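Local atomic coordinates of oligogalacturonate-specific porin KdgM (Dickeya dadantii, PDB entry 4PR7), a protein that forms a monomeric beta-barrel channel in the bacterial outer membrane that is specific for oligogalacturonides and is required for full virulence. Residues S35-A40 with N58-V63. Sequence-based numbering, arbitrary orientation.
Sequences SEVKWA and NGTEVV
Ser35 faces Val62 in a non-hydrogen-bonded antiparallel pair, its OG lying 4.1 Å from Val62 CG2; bound octane molecules touch both residues on this outer face. At Glu36 the strands join by two backbone bonds, Glu36 N to Glu61 O (2.7 Å) and Glu61 N to Glu36 O (2.9 Å), and both side chains turn to the barrel interior. Each glutamate has CG anti to its own N (chi1 -175° and -174°) and an extended chain; the two chains cross at an angle, with their carboxylate planes 32° apart. The OE1 atoms of Glu36 and Glu61 come within 3.9 Å, and one water donates to both, bridging the like charges. Val37 pairs with Thr60 on the outer face. Lys38 exchanges backbone bonds with Gly59, and its extended chain rises from the sheet and leans back toward the glutamates, placing NZ 3.6 Å from Glu61 OE1, a long salt bridge, with a similarly long one to Glu36 OE1; this positive charge probably offsets the paired carboxylates. Stronger partners complete the network: Arg20 for Glu36, Arg92 for Glu61 and Glu83 for Lys38. Trp39 and Asn58 form a non-hydrogen-bonded pair, while the indole leads away over the outer surface. A mostly apolar or small outer face and an interlinked charged lining inside are characteristic of a transmembrane beta-barrel porin, here between neighbouring strands 31-41 and 57-69 of KdgM's 12-stranded antiparallel barrel.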
ATOM      1  N   SER A  35       6.026  10.345  -0.254  1.00 22.39           N
ATOM      2  CA  SER A  35       6.103  10.831  -1.612  1.00 22.64           C
ATOM      3  C   SER A  35       6.540   9.654  -2.490  1.00 22.50           C
ATOM      4  O   SER A  35       7.462   8.917  -2.127  1.00 20.90           O
ATOM      5  CB  SER A  35       7.125  11.943  -1.699  1.00 27.49           C
ATOM      6  OG  SER A  35       7.097  12.488  -3.002  1.00 33.71           O
ATOM      7  N   GLU A  36       5.885   9.487  -3.633  1.00 21.83           N
ATOM      8  CA  GLU A  36       6.142   8.347  -4.508  1.00 23.09           C
ATOM      9  C   GLU A  36       6.314   8.796  -5.939  1.00 23.03           C
ATOM     10  O   GLU A  36       5.439   9.442  -6.497  1.00 21.23           O
ATOM     11  CB  GLU A  36       4.994   7.330  -4.455  1.00 22.02           C
ATOM     12  CG  GLU A  36       5.270   6.058  -5.257  1.00 25.63           C
ATOM     13  CD  GLU A  36       4.221   4.976  -5.058  1.00 29.91           C
ATOM     14  OE1 GLU A  36       3.108   5.305  -4.574  1.00 30.21           O
ATOM     15  OE2 GLU A  36       4.498   3.789  -5.387  1.00 27.02           O
ATOM     16  N   VAL A  37       7.437   8.416  -6.538  1.00 23.80           N
ATOM     17  CA  VAL A  37       7.651   8.609  -7.957  1.00 27.03           C
ATOM     18  C   VAL A  37       7.367   7.284  -8.644  1.00 25.91           C
ATOM     19  O   VAL A  37       7.742   6.231  -8.136  1.00 26.78           O
ATOM     20  CB  VAL A  37       9.094   9.073  -8.248  1.00 29.86           C
ATOM     21  CG1 VAL A  37       9.327   9.195  -9.745  1.00 30.36           C
ATOM     22  CG2 VAL A  37       9.340  10.405  -7.556  1.00 32.32           C
ATOM     23  N   LYS A  38       6.695   7.346  -9.788  1.00 27.79           N
ATOM     24  CA  LYS A  38       6.228   6.153 -10.487  1.00 29.08           C
ATOM     25  C   LYS A  38       6.514   6.318 -11.948  1.00 30.03           C
ATOM     26  O   LYS A  38       6.386   7.408 -12.482  1.00 28.07           O
ATOM     27  CB  LYS A  38       4.718   5.986 -10.339  1.00 30.02           C
ATOM     28  CG  LYS A  38       4.190   5.961  -8.924  1.00 33.08           C
ATOM     29  CD  LYS A  38       2.662   6.085  -8.921  1.00 37.02           C
ATOM     30  CE  LYS A  38       2.120   5.969  -7.512  1.00 39.89           C
ATOM     31  NZ  LYS A  38       0.639   5.905  -7.434  1.00 40.70           N
ATOM     32  N   TRP A  39       6.889   5.222 -12.595  1.00 31.56           N
ATOM     33  CA  TRP A  39       7.100   5.217 -14.025  1.00 32.71           C
ATOM     34  C   TRP A  39       6.730   3.854 -14.621  1.00 36.76           C
ATOM     35  O   TRP A  39       6.870   2.809 -13.966  1.00 34.89           O
ATOM     36  CB  TRP A  39       8.521   5.696 -14.372  1.00 35.54           C
ATOM     37  CG  TRP A  39       9.721   4.894 -13.937  1.00 34.76           C
ATOM     38  CD1 TRP A  39      10.493   4.086 -14.738  1.00 37.31           C
ATOM     39  CD2 TRP A  39      10.357   4.889 -12.644  1.00 35.02           C
ATOM     40  NE1 TRP A  39      11.540   3.550 -14.015  1.00 35.04           N
ATOM     41  CE2 TRP A  39      11.489   4.033 -12.734  1.00 33.03           C
ATOM     42  CE3 TRP A  39      10.069   5.495 -11.412  1.00 32.96           C
ATOM     43  CZ2 TRP A  39      12.325   3.772 -11.640  1.00 31.67           C
ATOM     44  CZ3 TRP A  39      10.911   5.242 -10.324  1.00 29.56           C
ATOM     45  CH2 TRP A  39      12.009   4.379 -10.442  1.00 32.72           C
ATOM     46  N   ALA A  40       6.209   3.868 -15.844  1.00 35.48           N
ATOM     47  CA  ALA A  40       5.658   2.659 -16.441  1.00 38.98           C
ATOM     48  C   ALA A  40       5.789   2.673 -17.947  1.00 44.34           C
ATOM     49  O   ALA A  40       5.891   3.737 -18.554  1.00 44.56           O
ATOM     50  CB  ALA A  40       4.193   2.505 -16.046  1.00 38.31           C
ATOM     51  N   ASN A  58       4.564   8.556 -16.356  1.00 41.56           N
ATOM     52  CA  ASN A  58       5.138   8.871 -15.058  1.00 44.06           C
ATOM     53  C   ASN A  58       4.129   9.588 -14.171  1.00 40.18           C
ATOM     54  O   ASN A  58       3.123  10.110 -14.639  1.00 45.59           O
ATOM     55  CB  ASN A  58       6.383   9.743 -15.210  1.00 45.27           C
ATOM     56  CG  ASN A  58       6.042  11.168 -15.586  1.00 53.27           C
ATOM     57  OD1 ASN A  58       5.996  12.057 -14.730  1.00 62.10           O
ATOM     58  ND2 ASN A  58       5.763  11.388 -16.865  1.00 57.60           N
ATOM     59  N   GLY A  59       4.413   9.618 -12.882  1.00 38.56           N
ATOM     60  CA  GLY A  59       3.544  10.306 -11.949  1.00 37.39           C
ATOM     61  C   GLY A  59       4.176  10.442 -10.589  1.00 32.90           C
ATOM     62  O   GLY A  59       5.166   9.773 -10.285  1.00 29.85           O
ATOM     63  N   THR A  60       3.585  11.312  -9.778  1.00 29.40           N
ATOM     64  CA  THR A  60       4.067  11.581  -8.444  1.00 30.21           C
ATOM     65  C   THR A  60       2.879  11.640  -7.504  1.00 27.75           C
ATOM     66  O   THR A  60       1.960  12.423  -7.731  1.00 30.63           O
ATOM     67  CB  THR A  60       4.837  12.916  -8.383  1.00 32.97           C
ATOM     68  OG1 THR A  60       6.085  12.768  -9.060  1.00 34.04           O
ATOM     69  CG2 THR A  60       5.127  13.311  -6.935  1.00 37.93           C
ATOM     70  N   GLU A  61       2.902  10.828  -6.461  1.00 23.11           N
ATOM     71  CA  GLU A  61       1.856  10.869  -5.454  1.00 23.80           C
ATOM     72  C   GLU A  61       2.451  11.276  -4.130  1.00 22.30           C
ATOM     73  O   GLU A  61       3.545  10.833  -3.791  1.00 24.87           O
ATOM     74  CB  GLU A  61       1.176   9.519  -5.306  1.00 23.33           C
ATOM     75  CG  GLU A  61      -0.021   9.563  -4.366  1.00 26.25           C
ATOM     76  CD  GLU A  61      -0.825   8.281  -4.362  1.00 29.20           C
ATOM     77  OE1 GLU A  61      -0.219   7.208  -4.181  1.00 30.67           O
ATOM     78  OE2 GLU A  61      -2.062   8.354  -4.524  1.00 30.97           O
ATOM     79  N   VAL A  62       1.724  12.117  -3.401  1.00 21.43           N
ATOM     80  CA  VAL A  62       2.061  12.496  -2.038  1.00 21.21           C
ATOM     81  C   VAL A  62       0.892  12.153  -1.120  1.00 20.12           C
ATOM     82  O   VAL A  62      -0.269  12.391  -1.464  1.00 19.85           O
ATOM     83  CB  VAL A  62       2.347  14.007  -1.915  1.00 24.30           C
ATOM     84  CG1 VAL A  62       2.757  14.355  -0.491  1.00 27.75           C
ATOM     85  CG2 VAL A  62       3.449  14.419  -2.874  1.00 25.15           C
ATOM     86  N   VAL A  63       1.209  11.622   0.059  1.00 21.24           N
ATOM     87  CA  VAL A  63       0.202  11.203   1.051  1.00 20.70           C
ATOM     88  C   VAL A  63       0.491  11.814   2.416  1.00 21.78           C
ATOM     89  O   VAL A  63       1.631  11.778   2.877  1.00 22.38           O
ATOM     90  CB  VAL A  63       0.166   9.670   1.194  1.00 20.61           C
ATOM     91  CG1 VAL A  63      -0.991   9.244   2.085  1.00 19.41           C
ATOM     92  CG2 VAL A  63       0.012   9.019  -0.179  1.00 22.80           C
TER
HETATM   93  O   HOH W   1       1.977   6.708  -2.681  1.00 18.16           O